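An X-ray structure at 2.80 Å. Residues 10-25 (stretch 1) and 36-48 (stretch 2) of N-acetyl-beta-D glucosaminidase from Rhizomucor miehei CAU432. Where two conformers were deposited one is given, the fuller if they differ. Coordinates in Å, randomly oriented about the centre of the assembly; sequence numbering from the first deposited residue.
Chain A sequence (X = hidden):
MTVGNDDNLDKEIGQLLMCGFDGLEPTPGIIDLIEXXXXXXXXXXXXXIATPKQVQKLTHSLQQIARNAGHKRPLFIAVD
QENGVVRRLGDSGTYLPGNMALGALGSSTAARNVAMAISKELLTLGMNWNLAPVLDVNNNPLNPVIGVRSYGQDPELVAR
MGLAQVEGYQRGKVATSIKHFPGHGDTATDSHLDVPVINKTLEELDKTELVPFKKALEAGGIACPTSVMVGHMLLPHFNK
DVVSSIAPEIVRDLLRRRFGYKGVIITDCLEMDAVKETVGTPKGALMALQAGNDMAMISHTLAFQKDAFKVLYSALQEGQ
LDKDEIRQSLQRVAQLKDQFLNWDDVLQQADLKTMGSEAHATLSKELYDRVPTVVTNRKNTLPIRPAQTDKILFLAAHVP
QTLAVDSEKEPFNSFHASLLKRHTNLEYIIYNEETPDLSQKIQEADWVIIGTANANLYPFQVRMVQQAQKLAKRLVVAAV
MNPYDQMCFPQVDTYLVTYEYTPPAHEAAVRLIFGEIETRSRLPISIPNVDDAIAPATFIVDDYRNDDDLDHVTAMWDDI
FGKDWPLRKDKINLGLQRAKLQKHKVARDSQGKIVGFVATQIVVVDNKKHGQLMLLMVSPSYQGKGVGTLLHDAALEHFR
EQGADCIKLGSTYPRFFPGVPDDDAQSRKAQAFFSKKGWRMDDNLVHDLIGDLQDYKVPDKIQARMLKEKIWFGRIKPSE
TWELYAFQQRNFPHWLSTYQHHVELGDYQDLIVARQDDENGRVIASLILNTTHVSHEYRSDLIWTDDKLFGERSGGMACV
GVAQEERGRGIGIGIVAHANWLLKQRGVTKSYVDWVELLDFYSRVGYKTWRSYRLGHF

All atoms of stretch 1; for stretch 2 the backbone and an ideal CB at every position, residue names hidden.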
# COMPACT_ATOMS: atom_id res chain seq x y z
N ASP A 10 30.24 33.49 -11.31
CA ASP A 10 31.44 33.30 -10.48
C ASP A 10 31.17 33.52 -8.99
O ASP A 10 31.51 32.67 -8.17
CB ASP A 10 32.57 34.23 -10.94
CG ASP A 10 32.98 33.98 -12.38
OD1 ASP A 10 32.10 33.79 -13.24
OD2 ASP A 10 34.20 33.97 -12.65
N LYS A 11 30.59 34.67 -8.66
CA LYS A 11 30.19 34.94 -7.27
C LYS A 11 28.95 34.12 -6.90
O LYS A 11 28.86 33.59 -5.79
CB LYS A 11 29.96 36.44 -7.01
CG LYS A 11 28.89 37.13 -7.85
CD LYS A 11 28.25 38.29 -7.09
CE LYS A 11 27.57 39.29 -8.03
NZ LYS A 11 28.53 40.32 -8.53
N GLU A 12 28.02 33.99 -7.84
CA GLU A 12 26.70 33.39 -7.59
C GLU A 12 26.77 31.92 -7.14
O GLU A 12 25.90 31.46 -6.41
CB GLU A 12 25.81 33.53 -8.83
CG GLU A 12 24.32 33.61 -8.52
CD GLU A 12 23.49 34.14 -9.68
OE1 GLU A 12 22.25 34.14 -9.56
OE2 GLU A 12 24.08 34.55 -10.70
N ILE A 13 27.82 31.21 -7.56
CA ILE A 13 28.00 29.80 -7.21
C ILE A 13 28.34 29.56 -5.72
O ILE A 13 28.43 28.42 -5.28
CB ILE A 13 29.08 29.15 -8.11
CG1 ILE A 13 28.92 27.62 -8.15
CG2 ILE A 13 30.48 29.55 -7.68
CD1 ILE A 13 29.80 26.94 -9.18
N GLY A 14 28.53 30.64 -4.95
CA GLY A 14 28.72 30.52 -3.51
C GLY A 14 27.49 30.01 -2.78
O GLY A 14 27.61 29.36 -1.73
N GLN A 15 26.31 30.28 -3.33
CA GLN A 15 25.05 29.81 -2.75
C GLN A 15 24.95 28.27 -2.74
O GLN A 15 24.21 27.71 -1.94
CB GLN A 15 23.84 30.40 -3.51
CG GLN A 15 23.72 31.93 -3.47
CD GLN A 15 23.40 32.49 -2.09
OE1 GLN A 15 24.28 32.62 -1.24
NE2 GLN A 15 22.15 32.87 -1.88
N LEU A 16 25.72 27.62 -3.61
CA LEU A 16 25.72 26.15 -3.73
C LEU A 16 26.65 25.43 -2.74
O LEU A 16 26.93 24.25 -2.92
CB LEU A 16 26.09 25.74 -5.16
CG LEU A 16 24.97 25.73 -6.21
CD1 LEU A 16 24.11 26.98 -6.13
CD2 LEU A 16 25.55 25.54 -7.61
N LEU A 17 27.10 26.13 -1.70
CA LEU A 17 28.02 25.52 -0.73
C LEU A 17 27.59 25.67 0.72
O LEU A 17 26.82 26.56 1.07
CB LEU A 17 29.44 26.07 -0.90
CG LEU A 17 30.35 25.26 -1.81
CD1 LEU A 17 30.32 25.79 -3.24
CD2 LEU A 17 31.77 25.26 -1.26
N MET A 18 28.13 24.77 1.55
CA MET A 18 27.90 24.76 2.99
C MET A 18 29.22 24.38 3.65
O MET A 18 29.77 23.32 3.37
CB MET A 18 26.82 23.73 3.34
CG MET A 18 26.42 23.72 4.81
SD MET A 18 25.11 22.54 5.18
CE MET A 18 23.73 23.30 4.32
N CYS A 19 29.72 25.26 4.51
CA CYS A 19 31.06 25.12 5.07
C CYS A 19 31.10 25.46 6.55
O CYS A 19 30.39 26.36 7.01
CB CYS A 19 32.03 26.03 4.31
SG CYS A 19 31.78 26.07 2.51
N GLY A 20 31.93 24.73 7.29
CA GLY A 20 32.05 24.91 8.74
C GLY A 20 33.28 25.70 9.15
O GLY A 20 33.88 26.41 8.34
N PHE A 21 33.64 25.58 10.43
CA PHE A 21 34.81 26.25 11.01
C PHE A 21 35.04 25.75 12.44
O PHE A 21 34.31 24.90 12.93
CB PHE A 21 34.63 27.77 11.00
CG PHE A 21 33.45 28.26 11.79
CD1 PHE A 21 33.55 28.44 13.17
CD2 PHE A 21 32.25 28.55 11.17
CE1 PHE A 21 32.46 28.89 13.90
CE2 PHE A 21 31.16 29.01 11.90
CZ PHE A 21 31.27 29.17 13.27
N ASP A 22 36.07 26.29 13.08
CA ASP A 22 36.38 25.97 14.48
C ASP A 22 36.24 27.21 15.36
O ASP A 22 36.37 28.34 14.89
CB ASP A 22 37.81 25.41 14.58
CG ASP A 22 37.97 24.43 15.73
OD1 ASP A 22 37.47 24.72 16.84
OD2 ASP A 22 38.59 23.36 15.52
N GLY A 23 35.95 26.99 16.64
CA GLY A 23 35.84 28.08 17.62
C GLY A 23 34.40 28.47 17.93
O GLY A 23 33.47 27.81 17.47
N LEU A 24 34.24 29.55 18.69
CA LEU A 24 32.92 29.99 19.17
C LEU A 24 32.58 31.40 18.67
O LEU A 24 31.70 32.07 19.21
CB LEU A 24 32.89 29.96 20.71
CG LEU A 24 33.75 28.88 21.38
CD1 LEU A 24 35.11 29.43 21.79
CD2 LEU A 24 33.07 28.28 22.60
N GLU A 25 33.28 31.83 17.62
CA GLU A 25 33.09 33.14 17.01
C GLU A 25 33.63 33.01 15.58
O GLU A 25 34.43 32.10 15.33
CB GLU A 25 33.86 34.20 17.81
CG GLU A 25 33.47 35.65 17.52
CD GLU A 25 33.92 36.63 18.59
OE1 GLU A 25 34.62 36.21 19.54
OE2 GLU A 25 33.56 37.82 18.48
N UNK A 36 33.73 37.60 0.14
CA UNK A 36 34.30 37.59 -1.22
C UNK A 36 33.58 36.66 -2.18
O UNK A 36 33.28 37.04 -3.31
CB UNK A 36 35.78 37.19 -1.16
N UNK A 37 33.31 35.44 -1.72
CA UNK A 37 32.85 34.36 -2.59
C UNK A 37 31.36 34.02 -2.45
O UNK A 37 30.91 32.99 -2.96
CB UNK A 37 33.68 33.10 -2.31
N UNK A 38 30.60 34.89 -1.76
CA UNK A 38 29.14 34.80 -1.69
C UNK A 38 28.62 33.47 -1.12
O UNK A 38 27.58 32.96 -1.56
CB UNK A 38 28.56 35.01 -3.09
N UNK A 39 29.33 32.92 -0.14
CA UNK A 39 28.94 31.66 0.52
C UNK A 39 27.50 31.80 1.03
O UNK A 39 27.17 32.80 1.66
CB UNK A 39 29.89 31.32 1.67
N UNK A 40 26.66 30.80 0.75
CA UNK A 40 25.24 30.87 1.07
C UNK A 40 24.75 30.09 2.27
O UNK A 40 23.63 30.31 2.73
CB UNK A 40 24.45 30.40 -0.15
N UNK A 41 25.57 29.16 2.77
CA UNK A 41 25.17 28.31 3.89
C UNK A 41 26.34 27.98 4.80
O UNK A 41 27.47 27.80 4.34
CB UNK A 41 24.54 27.02 3.37
N UNK A 42 26.06 27.89 6.10
CA UNK A 42 27.06 27.54 7.11
C UNK A 42 26.60 26.26 7.80
O UNK A 42 25.40 25.98 7.85
CB UNK A 42 27.26 28.67 8.12
N UNK A 43 27.55 25.49 8.33
CA UNK A 43 27.25 24.33 9.17
C UNK A 43 28.03 24.43 10.49
O UNK A 43 29.18 24.87 10.50
CB UNK A 43 27.59 23.03 8.44
N UNK A 44 27.39 24.03 11.58
CA UNK A 44 27.96 24.14 12.92
C UNK A 44 28.03 22.79 13.63
O UNK A 44 27.25 21.87 13.33
CB UNK A 44 27.14 25.12 13.76
N UNK A 45 28.96 22.68 14.56
CA UNK A 45 29.14 21.47 15.37
C UNK A 45 29.28 21.87 16.84
O UNK A 45 29.28 23.06 17.15
CB UNK A 45 30.36 20.67 14.91
N UNK A 46 29.42 20.89 17.73
CA UNK A 46 29.61 21.18 19.17
C UNK A 46 30.81 22.10 19.45
O UNK A 46 30.80 22.86 20.41
CB UNK A 46 29.79 19.87 19.94
N UNK A 47 31.84 22.01 18.60
CA UNK A 47 32.97 22.95 18.63
C UNK A 47 32.48 24.40 18.68
O UNK A 47 32.99 25.21 19.45
CB UNK A 47 33.87 22.74 17.41
N UNK A 48 31.49 24.70 17.85
CA UNK A 48 30.95 26.06 17.72
C UNK A 48 29.85 26.41 18.73
O UNK A 48 29.65 27.58 19.05
CB UNK A 48 30.40 26.25 16.31

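Positions 36 and 37 have no stretch 1 atom within 5.5 Å of CB, so stretch 1 hardly constrains them. N36 points away and H37 leads its ring away; contact is left to the backbone, with H37 O 3.3 Å from G14 CA, close because glycine carries no side chain there.

Position 38 has positive phi (58°), which favours Gly, Asn or Asp, yet its CB points toward stretch 1 and lies 3.1 Å from K11 O. That carbonyl is an acceptor, so a short side chain with a donor would suit. It is N38, whose ND2 makes a weak hydrogen bond to K11 O (3.4 Å).

At 39 the CB points away, 4.5 Å from G14 O, but a flexible apolar chain could fold back to L17 and C19. L39 does so: CD2 lies 3.8 Å from L17 CB, and CD1 3.9 Å from C19 SG.

The CB direction at 40 points toward stretch 1, with G14 O 3.7 Å from the ideal CB and the end of the Q15 side chain nearby, so little room is left and Gly or another very small residue suits. G40 is found, and its N donates to G14 O at 3.0 Å.

The CB at 41 lies 3.3 Å from L17 O and 3.9 Å from M18 CE, so a small residue, Ala, Ser or Cys, would fit. S41 adds a weak OG to L17 O hydrogen bond (3.3 Å).

Position 42 pairs in parallel with C19. Its CB is 5.4 Å from F21 CE2, inviting Val, Ile or Leu. I42 places CG2 at the edge of the F21 ring, 4.0 Å from CE2.

At 43 the CB points toward stretch 1, 3.9 Å from M18 CG; aliphatic residues suit. I43 packs there, while its N donates to C19 O (3.3 Å).

Position 44 has a sideways CB beyond 5.5 Å, so a longer side chain, preferably apolar, could reach F21; L44 CD2 comes 3.6 Å from F21 CE2.

Positions 45 and 46 are little constrained by stretch 1; they are F45 and S46.

At 47 the CB points toward stretch 1, 4.1 Å from D22 OD1, favouring Lys or Arg. R47 forms a long salt bridge, NH2 to D22 OD2 at 3.7 Å, with F21 O over one guanidinium face.

The CB at 48 is 3.6 Å from G23 O, with F21 O also accessible: two acceptors call for an amide or another donor. N48 ND2 donates to G23 O (2.8 Å) and F21 O (3.2 Å), while OD1 lies over one face of the F21 ring and accepts from F45 N (3.3 Å).

Stretch 2 36-48: NHNLGSIILFSRN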
# COMPACT_ATOMS: atom_id res chain seq x y z
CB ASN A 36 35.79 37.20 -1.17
CG ASN A 36 36.68 38.34 -0.72
OD1 ASN A 36 37.11 39.16 -1.53
ND2 ASN A 36 36.97 38.39 0.58
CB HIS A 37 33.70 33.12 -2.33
CG HIS A 37 35.17 33.41 -2.33
ND1 HIS A 37 35.94 33.35 -3.47
CD2 HIS A 37 36.01 33.79 -1.33
CE1 HIS A 37 37.19 33.66 -3.18
NE2 HIS A 37 37.26 33.93 -1.89
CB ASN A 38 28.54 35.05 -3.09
CG ASN A 38 27.08 35.50 -3.05
OD1 ASN A 38 26.59 36.01 -2.05
ND2 ASN A 38 26.38 35.31 -4.17
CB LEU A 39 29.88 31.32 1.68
CG LEU A 39 30.26 29.86 1.96
CD1 LEU A 39 30.64 29.68 3.42
CD2 LEU A 39 29.17 28.87 1.59
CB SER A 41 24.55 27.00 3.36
OG SER A 41 23.79 27.21 2.18
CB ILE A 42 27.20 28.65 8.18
CG1 ILE A 42 27.52 30.00 7.53
CG2 ILE A 42 28.25 28.29 9.22
CD1 ILE A 42 28.84 30.05 6.78
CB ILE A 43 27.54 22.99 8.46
CG1 ILE A 43 27.35 21.80 9.42
CG2 ILE A 43 28.95 22.97 7.86
CD1 ILE A 43 27.28 20.45 8.75
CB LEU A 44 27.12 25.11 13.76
CG LEU A 44 26.85 26.50 13.17
CD1 LEU A 44 25.99 27.30 14.13
CD2 LEU A 44 28.15 27.24 12.88
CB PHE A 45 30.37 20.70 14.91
CG PHE A 45 30.29 20.19 13.50
CD1 PHE A 45 30.53 21.03 12.42
CD2 PHE A 45 29.97 18.85 13.26
CE1 PHE A 45 30.45 20.55 11.12
CE2 PHE A 45 29.89 18.37 11.96
CZ PHE A 45 30.13 19.22 10.89
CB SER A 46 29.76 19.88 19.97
OG SER A 46 28.76 18.95 19.60
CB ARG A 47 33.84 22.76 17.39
CG ARG A 47 33.87 21.34 16.85
CD ARG A 47 33.76 21.34 15.33
NE ARG A 47 35.04 21.51 14.66
CZ ARG A 47 35.17 21.91 13.40
NH1 ARG A 47 34.09 22.18 12.68
NH2 ARG A 47 36.37 22.04 12.87
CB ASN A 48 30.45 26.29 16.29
CG ASN A 48 31.43 25.80 15.23
OD1 ASN A 48 31.04 25.20 14.24
ND2 ASN A 48 32.72 26.05 15.46
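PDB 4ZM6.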